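ATP/GTP-binding site-containing protein A (Brucella abortus, PDB 6NTR) functions in the periplasm to maintain the integrity of the cell envelope. Local coordinates at residues A[180-185]-A[214-219]. Sequence-based numbering, arbitrary orientation.
With EDO (1,2-ethanediol), chain G.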
ATOM      1  N   GLY A 180      -5.089 -20.185  -7.592  1.00 85.84           N
ATOM      2  CA  GLY A 180      -5.865 -21.312  -7.105  1.00 78.99           C
ATOM      3  C   GLY A 180      -7.377 -21.171  -7.107  1.00 72.49           C
ATOM      4  O   GLY A 180      -7.975 -20.799  -8.100  1.00 66.93           O
ATOM      5  N   LYS A 181      -7.995 -21.490  -5.979  1.00 76.72           N
ATOM      6  CA  LYS A 181      -9.446 -21.466  -5.869  1.00 81.03           C
ATOM      7  C   LYS A 181     -10.088 -20.111  -6.155  1.00 77.43           C
ATOM      8  O   LYS A 181     -11.155 -20.060  -6.756  1.00 85.50           O
ATOM      9  CB  LYS A 181      -9.910 -22.043  -4.528  1.00 87.75           C
ATOM     10  CG  LYS A 181      -9.513 -21.245  -3.303  1.00 87.95           C
ATOM     11  CD  LYS A 181     -10.346 -21.662  -2.105  1.00 91.04           C
ATOM     12  CE  LYS A 181      -9.730 -21.193  -0.804  1.00 89.69           C
ATOM     13  NZ  LYS A 181     -10.766 -20.877   0.213  1.00 90.75           N
ATOM     14  N   PHE A 182      -9.464 -19.021  -5.739  1.00 68.54           N
ATOM     15  CA  PHE A 182     -10.012 -17.710  -6.031  1.00 66.16           C
ATOM     16  C   PHE A 182      -9.711 -17.255  -7.445  1.00 65.17           C
ATOM     17  O   PHE A 182      -9.966 -16.096  -7.763  1.00 57.56           O
ATOM     18  CB  PHE A 182      -9.472 -16.665  -5.064  1.00 65.68           C
ATOM     19  CG  PHE A 182      -9.722 -16.967  -3.637  1.00 73.37           C
ATOM     20  CD1 PHE A 182     -10.986 -16.834  -3.105  1.00 77.86           C
ATOM     21  CD2 PHE A 182      -8.685 -17.355  -2.814  1.00 77.89           C
ATOM     22  CE1 PHE A 182     -11.214 -17.101  -1.784  1.00 82.39           C
ATOM     23  CE2 PHE A 182      -8.906 -17.623  -1.493  1.00 80.89           C
ATOM     24  CZ  PHE A 182     -10.171 -17.497  -0.974  1.00 83.45           C
ATOM     25  N   SER A 183      -9.170 -18.130  -8.298  1.00 74.48           N
ATOM     26  CA  SER A 183      -8.638 -17.662  -9.577  1.00 74.66           C
ATOM     27  C   SER A 183      -9.735 -17.203 -10.517  1.00 77.29           C
ATOM     28  O   SER A 183      -9.478 -16.392 -11.415  1.00 77.67           O
ATOM     29  CB  SER A 183      -7.817 -18.751 -10.264  1.00 74.78           C
ATOM     30  OG  SER A 183      -8.651 -19.814 -10.687  1.00 74.12           O
ATOM     31  N   LYS A 184     -10.953 -17.705 -10.335  1.00 82.89           N
ATOM     32  CA  LYS A 184     -12.054 -17.459 -11.252  1.00 89.58           C
ATOM     33  C   LYS A 184     -13.041 -16.412 -10.729  1.00 95.55           C
ATOM     34  O   LYS A 184     -14.146 -16.289 -11.268  1.00100.61           O
ATOM     35  CB  LYS A 184     -12.776 -18.779 -11.538  1.00 89.46           C
ATOM     36  CG  LYS A 184     -11.863 -19.935 -12.008  1.00 89.38           C
ATOM     37  CD  LYS A 184     -11.200 -19.670 -13.364  1.00 87.64           C
ATOM     38  CE  LYS A 184     -10.230 -20.783 -13.776  1.00 83.87           C
ATOM     39  NZ  LYS A 184     -10.804 -21.724 -14.786  1.00 83.38           N
ATOM     40  N   ASP A 185     -12.663 -15.656  -9.698  1.00 92.21           N
ATOM     41  CA  ASP A 185     -13.505 -14.639  -9.084  1.00 83.71           C
ATOM     42  C   ASP A 185     -13.317 -13.296  -9.794  1.00 77.63           C
ATOM     43  O   ASP A 185     -12.308 -13.054 -10.457  1.00 78.60           O
ATOM     44  CB  ASP A 185     -13.169 -14.515  -7.590  1.00 81.98           C
ATOM     45  CG  ASP A 185     -13.325 -15.840  -6.836  1.00 86.96           C
ATOM     46  OD1 ASP A 185     -13.953 -16.778  -7.375  1.00 90.34           O
ATOM     47  OD2 ASP A 185     -12.800 -15.955  -5.706  1.00 87.02           O
ATOM     48  N   TYR A 214      -9.801  -7.856  -5.565  1.00 55.66           N
ATOM     49  CA  TYR A 214     -10.786  -8.893  -5.273  1.00 53.27           C
ATOM     50  C   TYR A 214     -11.675  -8.466  -4.116  1.00 54.33           C
ATOM     51  O   TYR A 214     -11.299  -7.640  -3.289  1.00 58.94           O
ATOM     52  CB  TYR A 214     -10.109 -10.219  -4.922  1.00 51.97           C
ATOM     53  CG  TYR A 214      -9.445 -10.867  -6.087  1.00 52.95           C
ATOM     54  CD1 TYR A 214      -8.220 -10.413  -6.543  1.00 55.16           C
ATOM     55  CD2 TYR A 214     -10.045 -11.922  -6.752  1.00 57.55           C
ATOM     56  CE1 TYR A 214      -7.604 -10.987  -7.633  1.00 60.53           C
ATOM     57  CE2 TYR A 214      -9.441 -12.505  -7.841  1.00 62.62           C
ATOM     58  CZ  TYR A 214      -8.219 -12.032  -8.278  1.00 65.82           C
ATOM     59  OH  TYR A 214      -7.610 -12.602  -9.366  1.00 69.62           O
ATOM     60  N   ARG A 215     -12.869  -9.050  -4.061  1.00 50.94           N
ATOM     61  CA  ARG A 215     -13.772  -8.778  -2.948  1.00 55.28           C
ATOM     62  C   ARG A 215     -13.164  -9.145  -1.590  1.00 63.85           C
ATOM     63  O   ARG A 215     -13.571  -8.578  -0.567  1.00 65.70           O
ATOM     64  CB  ARG A 215     -15.082  -9.538  -3.161  1.00 50.29           C
ATOM     65  CG  ARG A 215     -16.304  -8.794  -2.743  1.00 52.40           C
ATOM     66  CD  ARG A 215     -17.484  -9.265  -3.559  1.00 60.77           C
ATOM     67  NE  ARG A 215     -17.855 -10.658  -3.312  1.00 68.45           N
ATOM     68  CZ  ARG A 215     -19.038 -11.045  -2.836  1.00 76.02           C
ATOM     69  NH1 ARG A 215     -19.980 -10.148  -2.581  1.00 83.71           N
ATOM     70  NH2 ARG A 215     -19.295 -12.330  -2.649  1.00 72.56           N
ATOM     71  N   ASN A 216     -12.203 -10.076  -1.553  1.00 68.63           N
ATOM     72  CA  ASN A 216     -11.621 -10.554  -0.304  1.00 72.48           C
ATOM     73  C   ASN A 216     -10.331  -9.838   0.059  1.00 68.25           C
ATOM     74  O   ASN A 216      -9.570 -10.339   0.895  1.00 73.42           O
ATOM     75  CB  ASN A 216     -11.376 -12.061  -0.371  1.00 82.67           C
ATOM     76  CG  ASN A 216     -10.446 -12.452  -1.501  1.00 87.53           C
ATOM     77  OD1 ASN A 216      -9.775 -11.605  -2.084  1.00 87.70           O
ATOM     78  ND2 ASN A 216     -10.389 -13.744  -1.805  1.00 90.36           N
ATOM     79  N   GLY A 217     -10.063  -8.694  -0.562  1.00 59.41           N
ATOM     80  CA  GLY A 217      -8.910  -7.891  -0.253  1.00 53.15           C
ATOM     81  C   GLY A 217      -7.683  -8.193  -1.075  1.00 46.48           C
ATOM     82  O   GLY A 217      -6.775  -7.373  -1.119  1.00 50.81           O
ATOM     83  N   ILE A 218      -7.618  -9.352  -1.716  1.00 43.80           N
ATOM     84  CA  ILE A 218      -6.442  -9.673  -2.502  1.00 41.48           C
ATOM     85  C   ILE A 218      -6.338  -8.661  -3.624  1.00 41.45           C
ATOM     86  O   ILE A 218      -7.330  -8.077  -4.035  1.00 43.39           O
ATOM     87  CB  ILE A 218      -6.547 -11.112  -3.028  1.00 41.27           C
ATOM     88  CG1 ILE A 218      -6.588 -12.082  -1.847  1.00 42.79           C
ATOM     89  CG2 ILE A 218      -5.377 -11.457  -3.914  1.00 40.96           C
ATOM     90  CD1 ILE A 218      -6.493 -13.522  -2.241  1.00 50.08           C
ATOM     91  N   THR A 219      -5.122  -8.379  -4.065  1.00 42.43           N
ATOM     92  CA  THR A 219      -4.892  -7.487  -5.185  1.00 37.37           C
ATOM     93  C   THR A 219      -3.779  -8.058  -6.037  1.00 40.07           C
ATOM     94  O   THR A 219      -2.957  -8.835  -5.560  1.00 48.24           O
ATOM     95  CB  THR A 219      -4.475  -6.086  -4.757  1.00 45.79           C
ATOM     96  OG1 THR A 219      -3.114  -6.119  -4.341  1.00 52.73           O
ATOM     97  CG2 THR A 219      -5.295  -5.617  -3.626  1.00 46.68           C
TER
HETATM   98  C1  EDO G 303      -3.341  -7.929  -1.380  1.00 30.95           C
HETATM   99  O1  EDO G 303      -2.582  -8.773  -2.256  1.00 38.44           O
HETATM  100  C2  EDO G 303      -2.679  -6.569  -1.309  1.00 34.28           C
HETATM  101  O2  EDO G 303      -3.531  -5.735  -0.524  1.00 43.80           O
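The carboxamide of N216 meets the ring of F182 end-on: ND2 stands over one face, 3.4 Å from F182 CD1 and shifted toward the rim, with amide and ring planes 80° apart. K181 CG lies over the opposite face of the same ring, and D185 OD2 sits in plane at its edge. F182 reaches across with CG anti to its carbonyl carbon (chi1 -57°). N216 instead holds CG in the crowded position between backbone N and carbonyl carbon (chi1 59°), which suits an Asx turn: OD1 accepts from I218 N at 3.1 Å, nearly straight at the hydrogen, although the donor lies above the carbonyl plane. That bond helps to set the rotation of the amide, with ND2 directed at F182. The Asx turn overlaps the end of a type I beta turn, Y214 to G217, in the hairpin between strands 207-214 and 219-220.

Packing is closest at this amide-ring meeting and beside the buried Y214, whose CE2 lies 3.6 Å from F182 O; Y214 OH bonds to R220. I218 gives a looser apolar touch, its CD1 4.5 Å from F182 CD2, while F182 also packs on I240 and I218 on L238 of strand 229-240. Toward solvent the contact thins: D185 CB approaches Y214 CD2 at 4.1 Å, and the exposed K184 extends away from the hairpin. On the far side of the hairpin, away from F182, T219 N donates to O1 of a 1,2-ethanediol, probably from the crystallisation liquor, at 3.1 Å.

The contact thus joins the loop after helix 174-179 to a hairpin of the beta-barrel-like fold by van der Waals packing and one amide-on-ring approach, in which the partly positive ND2 end probably gains a modest electrostatic attraction from the pi face.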